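Local coordinates for OsmC family protein (Rhodothermus marinus, PDB 5CML) that probably hydrolyses carboxylic esters as a thermophilic serine esterase, this chain being the alpha/beta-hydrolase domain of a longer protein that also carries an OsmC domain, at residues A46-Y59 with A237-R249. Sequence-based numbering, arbitrary orientation.
Sequences AVTTISRALTTQGY and AAFVGEVLGAWAR
Ile50 and Ala53 straddle Gly241 where helices 46-56 and 237-249, running in the same sense, bring their axes to 7.5 Å and cross at 32°. They lie side by side on the parallel part of the sheet of an alpha/beta-hydrolase fold. Glycine suits this place, since a methyl group on Gly241 would collide with Ala53 CB and Ile50 O; its CA lies only 4.2 Å from Ile50 CA. Gly241 and Gly245, four apart, make a GxxxG-like groove for close packing, and Ala53 and Ala237 keep the interface thin. With CG1 beside the backbone N (chi1 -68°), Ile50 CG2 falls anti to N and meets Gly241 CA, while CG1 packs on Ala237. One turn on, Leu54 CD2 settles 3.6 Å from Gly245 CA. On the buried side, Leu54 and Leu244 both reach Ile106 of strand 104-108, which joins the helix pair to the central sheet. At the buried C-terminal end, beyond the Schellman motif at Gly58, Tyr59 OH donates to Gly245 O (2.7 Å) at the ring edge.

The outer side is looser: Glu242 heads outward, leaving its CG beside Ala53, and Arg249 is likewise exposed. Between these, partly exposed Gln57 extends NE2 to Glu242 O (3.0 Å, 157° at the hydrogen), in the plane of both amide and carbonyl. Shortening Gln57 to an alanine is likely to leave Glu242 O without its second donor and to open a gap beside Gly245. Glu242 O and Gly245 O each take a side-chain donor besides their helical N-H, which probably helps hold the two segments in register.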
ATOM      1  N   ALA A  46      -6.608  -0.765  12.379  1.00 28.51           N
ATOM      2  CA  ALA A  46      -7.060  -0.917  11.000  1.00 26.56           C
ATOM      3  C   ALA A  46      -6.180  -1.891  10.239  1.00 24.95           C
ATOM      4  O   ALA A  46      -6.683  -2.800   9.566  1.00 22.46           O
ATOM      5  CB  ALA A  46      -7.106   0.445  10.279  1.00 25.89           C
ATOM      6  N   VAL A  47      -4.866  -1.716  10.319  1.00 26.82           N
ATOM      7  CA  VAL A  47      -4.002  -2.563   9.514  1.00 26.03           C
ATOM      8  C   VAL A  47      -3.991  -4.007  10.034  1.00 25.13           C
ATOM      9  O   VAL A  47      -3.950  -4.943   9.232  1.00 27.02           O
ATOM     10  CB  VAL A  47      -2.566  -2.006   9.431  1.00 26.15           C
ATOM     11  CG1 VAL A  47      -1.802  -2.156  10.754  1.00 28.02           C
ATOM     12  CG2 VAL A  47      -1.820  -2.666   8.272  1.00 29.82           C
ATOM     13  N   THR A  48      -4.077  -4.207  11.345  1.00 26.71           N
ATOM     14  CA  THR A  48      -4.083  -5.576  11.866  1.00 26.74           C
ATOM     15  C   THR A  48      -5.424  -6.265  11.587  1.00 25.74           C
ATOM     16  O   THR A  48      -5.466  -7.468  11.353  1.00 27.02           O
ATOM     17  CB  THR A  48      -3.757  -5.637  13.370  1.00 30.42           C
ATOM     18  OG1 THR A  48      -4.674  -4.840  14.112  1.00 33.31           O
ATOM     19  CG2 THR A  48      -2.330  -5.153  13.644  1.00 32.34           C
ATOM     20  N   THR A  49      -6.510  -5.499  11.531  1.00 23.46           N
ATOM     21  CA  THR A  49      -7.796  -6.065  11.158  1.00 23.38           C
ATOM     22  C   THR A  49      -7.806  -6.485   9.689  1.00 22.86           C
ATOM     23  O   THR A  49      -8.310  -7.568   9.364  1.00 23.82           O
ATOM     24  CB  THR A  49      -8.937  -5.072  11.460  1.00 25.20           C
ATOM     25  OG1 THR A  49      -8.970  -4.801  12.865  1.00 26.55           O
ATOM     26  CG2 THR A  49     -10.304  -5.625  11.050  1.00 26.80           C
ATOM     27  N   ILE A  50      -7.232  -5.660   8.797  1.00 23.49           N
ATOM     28  CA  ILE A  50      -7.160  -6.032   7.386  1.00 22.99           C
ATOM     29  C   ILE A  50      -6.288  -7.273   7.237  1.00 23.25           C
ATOM     30  O   ILE A  50      -6.649  -8.236   6.551  1.00 24.10           O
ATOM     31  CB  ILE A  50      -6.588  -4.915   6.528  1.00 22.37           C
ATOM     32  CG1 ILE A  50      -7.586  -3.749   6.491  1.00 23.07           C
ATOM     33  CG2 ILE A  50      -6.265  -5.418   5.128  1.00 24.50           C
ATOM     34  CD1 ILE A  50      -7.002  -2.452   5.921  1.00 23.41           C
ATOM     35  N   SER A  51      -5.131  -7.236   7.880  1.00 24.71           N
ATOM     36  CA  SER A  51      -4.189  -8.325   7.775  1.00 26.60           C
ATOM     37  C   SER A  51      -4.786  -9.627   8.308  1.00 26.68           C
ATOM     38  O   SER A  51      -4.624 -10.682   7.706  1.00 27.50           O
ATOM     39  CB  SER A  51      -2.899  -7.972   8.513  1.00 32.47           C
ATOM     40  OG  SER A  51      -1.885  -8.831   8.091  1.00 37.49           O
ATOM     41  N   ARG A  52      -5.515  -9.541   9.413  1.00 26.90           N
ATOM     42  CA  ARG A  52      -6.149 -10.713   9.999  1.00 26.48           C
ATOM     43  C   ARG A  52      -7.212 -11.299   9.048  1.00 25.05           C
ATOM     44  O   ARG A  52      -7.319 -12.504   8.894  1.00 25.10           O
ATOM     45  CB  ARG A  52      -6.747 -10.351  11.350  1.00 29.58           C
ATOM     46  CG  ARG A  52      -7.198 -11.514  12.079  1.00 33.18           C
ATOM     47  CD  ARG A  52      -7.452 -11.215  13.530  1.00 37.53           C
ATOM     48  NE  ARG A  52      -8.479 -10.207  13.736  1.00 39.93           N
ATOM     49  CZ  ARG A  52      -8.268  -8.991  14.239  1.00 43.17           C
ATOM     50  NH1 ARG A  52      -7.054  -8.605  14.623  1.00 44.61           N
ATOM     51  NH2 ARG A  52      -9.283  -8.158  14.376  1.00 41.78           N
ATOM     52  N   ALA A  53      -7.962 -10.450   8.352  1.00 23.62           N
ATOM     53  CA  ALA A  53      -8.918 -10.971   7.397  1.00 22.51           C
ATOM     54  C   ALA A  53      -8.219 -11.764   6.299  1.00 22.70           C
ATOM     55  O   ALA A  53      -8.724 -12.789   5.846  1.00 24.14           O
ATOM     56  CB  ALA A  53      -9.751  -9.815   6.786  1.00 24.73           C
ATOM     57  N   LEU A  54      -7.061 -11.274   5.858  1.00 21.10           N
ATOM     58  CA  LEU A  54      -6.297 -11.951   4.817  1.00 20.67           C
ATOM     59  C   LEU A  54      -5.703 -13.270   5.329  1.00 21.00           C
ATOM     60  O   LEU A  54      -5.786 -14.291   4.646  1.00 22.33           O
ATOM     61  CB  LEU A  54      -5.201 -11.024   4.290  1.00 21.79           C
ATOM     62  CG  LEU A  54      -5.746  -9.784   3.569  1.00 23.19           C
ATOM     63  CD1 LEU A  54      -4.632  -8.817   3.234  1.00 23.96           C
ATOM     64  CD2 LEU A  54      -6.473 -10.166   2.306  1.00 24.02           C
ATOM     65  N   THR A  55      -5.112 -13.277   6.516  1.00 21.62           N
ATOM     66  CA  THR A  55      -4.565 -14.537   7.016  1.00 24.57           C
ATOM     67  C   THR A  55      -5.644 -15.601   7.242  1.00 23.69           C
ATOM     68  O   THR A  55      -5.387 -16.797   7.048  1.00 26.39           O
ATOM     69  CB  THR A  55      -3.739 -14.340   8.309  1.00 24.89           C
ATOM     70  OG1 THR A  55      -4.516 -13.697   9.320  1.00 26.27           O
ATOM     71  CG2 THR A  55      -2.494 -13.522   8.043  1.00 24.78           C
ATOM     72  N   THR A  56      -6.849 -15.168   7.586  1.00 22.57           N
ATOM     73  CA  THR A  56      -7.985 -16.076   7.752  1.00 26.38           C
ATOM     74  C   THR A  56      -8.274 -16.829   6.449  1.00 27.35           C
ATOM     75  O   THR A  56      -8.714 -17.985   6.464  1.00 27.70           O
ATOM     76  CB  THR A  56      -9.228 -15.281   8.194  1.00 28.45           C
ATOM     77  OG1 THR A  56      -9.041 -14.825   9.542  1.00 30.02           O
ATOM     78  CG2 THR A  56     -10.519 -16.127   8.112  1.00 30.53           C
ATOM     79  N   GLN A  57      -8.009 -16.164   5.330  1.00 26.27           N
ATOM     80  CA  GLN A  57      -8.241 -16.734   4.013  1.00 26.39           C
ATOM     81  C   GLN A  57      -7.017 -17.444   3.458  1.00 28.64           C
ATOM     82  O   GLN A  57      -7.032 -17.914   2.310  1.00 30.60           O
ATOM     83  CB  GLN A  57      -8.677 -15.636   3.039  1.00 28.20           C
ATOM     84  CG  GLN A  57     -10.044 -15.083   3.362  1.00 29.07           C
ATOM     85  CD  GLN A  57     -10.546 -14.158   2.289  1.00 34.87           C
ATOM     86  OE1 GLN A  57     -10.342 -14.397   1.102  1.00 37.82           O
ATOM     87  NE2 GLN A  57     -11.194 -13.092   2.696  1.00 37.53           N
ATOM     88  N   GLY A  58      -5.955 -17.511   4.254  1.00 25.43           N
ATOM     89  CA  GLY A  58      -4.784 -18.283   3.880  1.00 24.79           C
ATOM     90  C   GLY A  58      -3.611 -17.493   3.329  1.00 22.59           C
ATOM     91  O   GLY A  58      -2.609 -18.077   2.912  1.00 24.12           O
ATOM     92  N   TYR A  59      -3.722 -16.168   3.316  1.00 22.59           N
ATOM     93  CA  TYR A  59      -2.616 -15.328   2.848  1.00 21.68           C
ATOM     94  C   TYR A  59      -1.579 -15.106   3.929  1.00 22.20           C
ATOM     95  O   TYR A  59      -1.896 -15.125   5.121  1.00 23.63           O
ATOM     96  CB  TYR A  59      -3.120 -13.952   2.401  1.00 20.61           C
ATOM     97  CG  TYR A  59      -4.021 -13.933   1.203  1.00 21.91           C
ATOM     98  CD1 TYR A  59      -5.386 -14.142   1.332  1.00 21.97           C
ATOM     99  CD2 TYR A  59      -3.516 -13.631  -0.056  1.00 24.00           C
ATOM    100  CE1 TYR A  59      -6.221 -14.080   0.228  1.00 22.72           C
ATOM    101  CE2 TYR A  59      -4.330 -13.571  -1.166  1.00 23.67           C
ATOM    102  CZ  TYR A  59      -5.693 -13.800  -1.016  1.00 22.81           C
ATOM    103  OH  TYR A  59      -6.523 -13.754  -2.105  1.00 24.96           O
ATOM    104  N   ALA A 237     -12.385  -1.642   8.129  1.00 21.91           N
ATOM    105  CA  ALA A 237     -11.128  -2.363   7.905  1.00 23.27           C
ATOM    106  C   ALA A 237     -11.381  -3.869   7.657  1.00 22.72           C
ATOM    107  O   ALA A 237     -10.779  -4.467   6.770  1.00 23.84           O
ATOM    108  CB  ALA A 237     -10.177  -2.170   9.098  1.00 23.95           C
ATOM    109  N   ALA A 238     -12.290  -4.474   8.414  1.00 23.75           N
ATOM    110  CA  ALA A 238     -12.591  -5.894   8.225  1.00 21.69           C
ATOM    111  C   ALA A 238     -13.188  -6.165   6.847  1.00 21.20           C
ATOM    112  O   ALA A 238     -12.880  -7.156   6.205  1.00 22.94           O
ATOM    113  CB  ALA A 238     -13.552  -6.391   9.319  1.00 22.94           C
ATOM    114  N   PHE A 239     -14.081  -5.278   6.443  1.00 21.21           N
ATOM    115  CA  PHE A 239     -14.723  -5.290   5.132  1.00 21.89           C
ATOM    116  C   PHE A 239     -13.670  -5.253   4.014  1.00 20.75           C
ATOM    117  O   PHE A 239     -13.686  -6.074   3.098  1.00 21.23           O
ATOM    118  CB  PHE A 239     -15.666  -4.087   5.096  1.00 23.59           C
ATOM    119  CG  PHE A 239     -16.272  -3.758   3.760  1.00 22.78           C
ATOM    120  CD1 PHE A 239     -17.119  -4.643   3.109  1.00 24.15           C
ATOM    121  CD2 PHE A 239     -16.096  -2.497   3.220  1.00 23.17           C
ATOM    122  CE1 PHE A 239     -17.763  -4.280   1.927  1.00 21.63           C
ATOM    123  CE2 PHE A 239     -16.727  -2.134   2.024  1.00 23.83           C
ATOM    124  CZ  PHE A 239     -17.555  -3.029   1.379  1.00 21.74           C
ATOM    125  N   VAL A 240     -12.740  -4.312   4.114  1.00 19.82           N
ATOM    126  CA  VAL A 240     -11.690  -4.191   3.108  1.00 20.39           C
ATOM    127  C   VAL A 240     -10.891  -5.492   3.036  1.00 19.84           C
ATOM    128  O   VAL A 240     -10.712  -6.054   1.962  1.00 21.67           O
ATOM    129  CB  VAL A 240     -10.758  -2.999   3.395  1.00 22.17           C
ATOM    130  CG1 VAL A 240      -9.516  -3.026   2.472  1.00 24.53           C
ATOM    131  CG2 VAL A 240     -11.506  -1.697   3.197  1.00 24.11           C
ATOM    132  N   GLY A 241     -10.457  -5.997   4.176  1.00 21.66           N
ATOM    133  CA  GLY A 241      -9.642  -7.205   4.201  1.00 21.27           C
ATOM    134  C   GLY A 241     -10.365  -8.428   3.629  1.00 20.97           C
ATOM    135  O   GLY A 241      -9.794  -9.186   2.857  1.00 21.53           O
ATOM    136  N   GLU A 242     -11.636  -8.606   3.982  1.00 21.59           N
ATOM    137  CA  GLU A 242     -12.399  -9.789   3.546  1.00 21.44           C
ATOM    138  C   GLU A 242     -12.679  -9.734   2.040  1.00 19.92           C
ATOM    139  O   GLU A 242     -12.526 -10.725   1.330  1.00 21.21           O
ATOM    140  CB  GLU A 242     -13.716  -9.928   4.354  1.00 26.74           C
ATOM    141  CG  GLU A 242     -13.463 -10.225   5.818  1.00 33.33           C
ATOM    142  CD  GLU A 242     -14.709 -10.436   6.646  1.00 39.23           C
ATOM    143  OE1 GLU A 242     -15.826 -10.457   6.086  1.00 40.89           O
ATOM    144  OE2 GLU A 242     -14.565 -10.637   7.874  1.00 43.14           O
ATOM    145  N   VAL A 243     -13.078  -8.569   1.543  1.00 18.45           N
ATOM    146  CA  VAL A 243     -13.355  -8.435   0.128  1.00 17.83           C
ATOM    147  C   VAL A 243     -12.072  -8.580  -0.684  1.00 17.09           C
ATOM    148  O   VAL A 243     -12.053  -9.244  -1.705  1.00 17.84           O
ATOM    149  CB  VAL A 243     -14.029  -7.089  -0.169  1.00 18.18           C
ATOM    150  CG1 VAL A 243     -14.159  -6.838  -1.654  1.00 19.73           C
ATOM    151  CG2 VAL A 243     -15.443  -7.034   0.502  1.00 18.91           C
ATOM    152  N   LEU A 244     -11.013  -7.940  -0.217  1.00 17.05           N
ATOM    153  CA  LEU A 244      -9.727  -7.983  -0.915  1.00 18.40           C
ATOM    154  C   LEU A 244      -9.245  -9.432  -1.040  1.00 20.54           C
ATOM    155  O   LEU A 244      -8.835  -9.880  -2.122  1.00 20.21           O
ATOM    156  CB  LEU A 244      -8.716  -7.089  -0.183  1.00 22.03           C
ATOM    157  CG  LEU A 244      -7.450  -6.599  -0.878  1.00 30.02           C
ATOM    158  CD1 LEU A 244      -6.588  -5.859   0.149  1.00 30.44           C
ATOM    159  CD2 LEU A 244      -6.713  -7.689  -1.490  1.00 32.48           C
ATOM    160  N   GLY A 245      -9.307 -10.176   0.050  1.00 21.41           N
ATOM    161  CA  GLY A 245      -8.846 -11.555   0.034  1.00 23.09           C
ATOM    162  C   GLY A 245      -9.654 -12.413  -0.923  1.00 21.60           C
ATOM    163  O   GLY A 245      -9.114 -13.224  -1.663  1.00 21.88           O
ATOM    164  N   ALA A 246     -10.970 -12.235  -0.910  1.00 19.36           N
ATOM    165  CA  ALA A 246     -11.837 -13.009  -1.794  1.00 19.09           C
ATOM    166  C   ALA A 246     -11.574 -12.675  -3.263  1.00 20.14           C
ATOM    167  O   ALA A 246     -11.535 -13.552  -4.126  1.00 21.34           O
ATOM    168  CB  ALA A 246     -13.321 -12.760  -1.422  1.00 21.13           C
ATOM    169  N   TRP A 247     -11.414 -11.387  -3.541  1.00 18.96           N
ATOM    170  CA  TRP A 247     -11.161 -10.944  -4.896  1.00 19.34           C
ATOM    171  C   TRP A 247      -9.835 -11.466  -5.432  1.00 18.61           C
ATOM    172  O   TRP A 247      -9.762 -11.981  -6.531  1.00 20.56           O
ATOM    173  CB  TRP A 247     -11.196  -9.425  -4.952  1.00 19.83           C
ATOM    174  CG  TRP A 247     -10.809  -8.862  -6.250  1.00 18.04           C
ATOM    175  CD1 TRP A 247     -11.605  -8.717  -7.358  1.00 20.61           C
ATOM    176  CD2 TRP A 247      -9.519  -8.366  -6.614  1.00 19.00           C
ATOM    177  NE1 TRP A 247     -10.882  -8.159  -8.390  1.00 19.70           N
ATOM    178  CE2 TRP A 247      -9.603  -7.920  -7.952  1.00 19.30           C
ATOM    179  CE3 TRP A 247      -8.307  -8.235  -5.932  1.00 19.71           C
ATOM    180  CZ2 TRP A 247      -8.521  -7.358  -8.617  1.00 21.44           C
ATOM    181  CZ3 TRP A 247      -7.230  -7.666  -6.599  1.00 20.94           C
ATOM    182  CH2 TRP A 247      -7.347  -7.247  -7.926  1.00 22.45           C
ATOM    183  N   ALA A 248      -8.788 -11.332  -4.646  1.00 18.33           N
ATOM    184  CA  ALA A 248      -7.473 -11.662  -5.137  1.00 19.86           C
ATOM    185  C   ALA A 248      -7.270 -13.160  -5.324  1.00 20.45           C
ATOM    186  O   ALA A 248      -6.396 -13.566  -6.073  1.00 21.16           O
ATOM    187  CB  ALA A 248      -6.393 -11.088  -4.197  1.00 20.32           C
ATOM    188  N   ARG A 249      -8.080 -13.980  -4.667  1.00 21.99           N
ATOM    189  CA  ARG A 249      -7.948 -15.423  -4.776  1.00 24.23           C
ATOM    190  C   ARG A 249      -8.126 -15.904  -6.230  1.00 25.04           C
ATOM    191  O   ARG A 249      -7.557 -16.921  -6.624  1.00 28.10           O
ATOM    192  CB  ARG A 249      -8.962 -16.107  -3.856  1.00 26.56           C
ATOM    193  CG  ARG A 249      -8.747 -17.581  -3.698  1.00 34.28           C
ATOM    194  CD  ARG A 249      -9.827 -18.175  -2.826  1.00 40.05           C
ATOM    195  NE  ARG A 249      -9.516 -17.899  -1.436  1.00 46.73           N
ATOM    196  CZ  ARG A 249      -8.598 -18.575  -0.747  1.00 49.48           C
ATOM    197  NH1 ARG A 249      -7.922 -19.562  -1.319  1.00 51.69           N
ATOM    198  NH2 ARG A 249      -8.354 -18.266   0.509  1.00 50.63           N
TER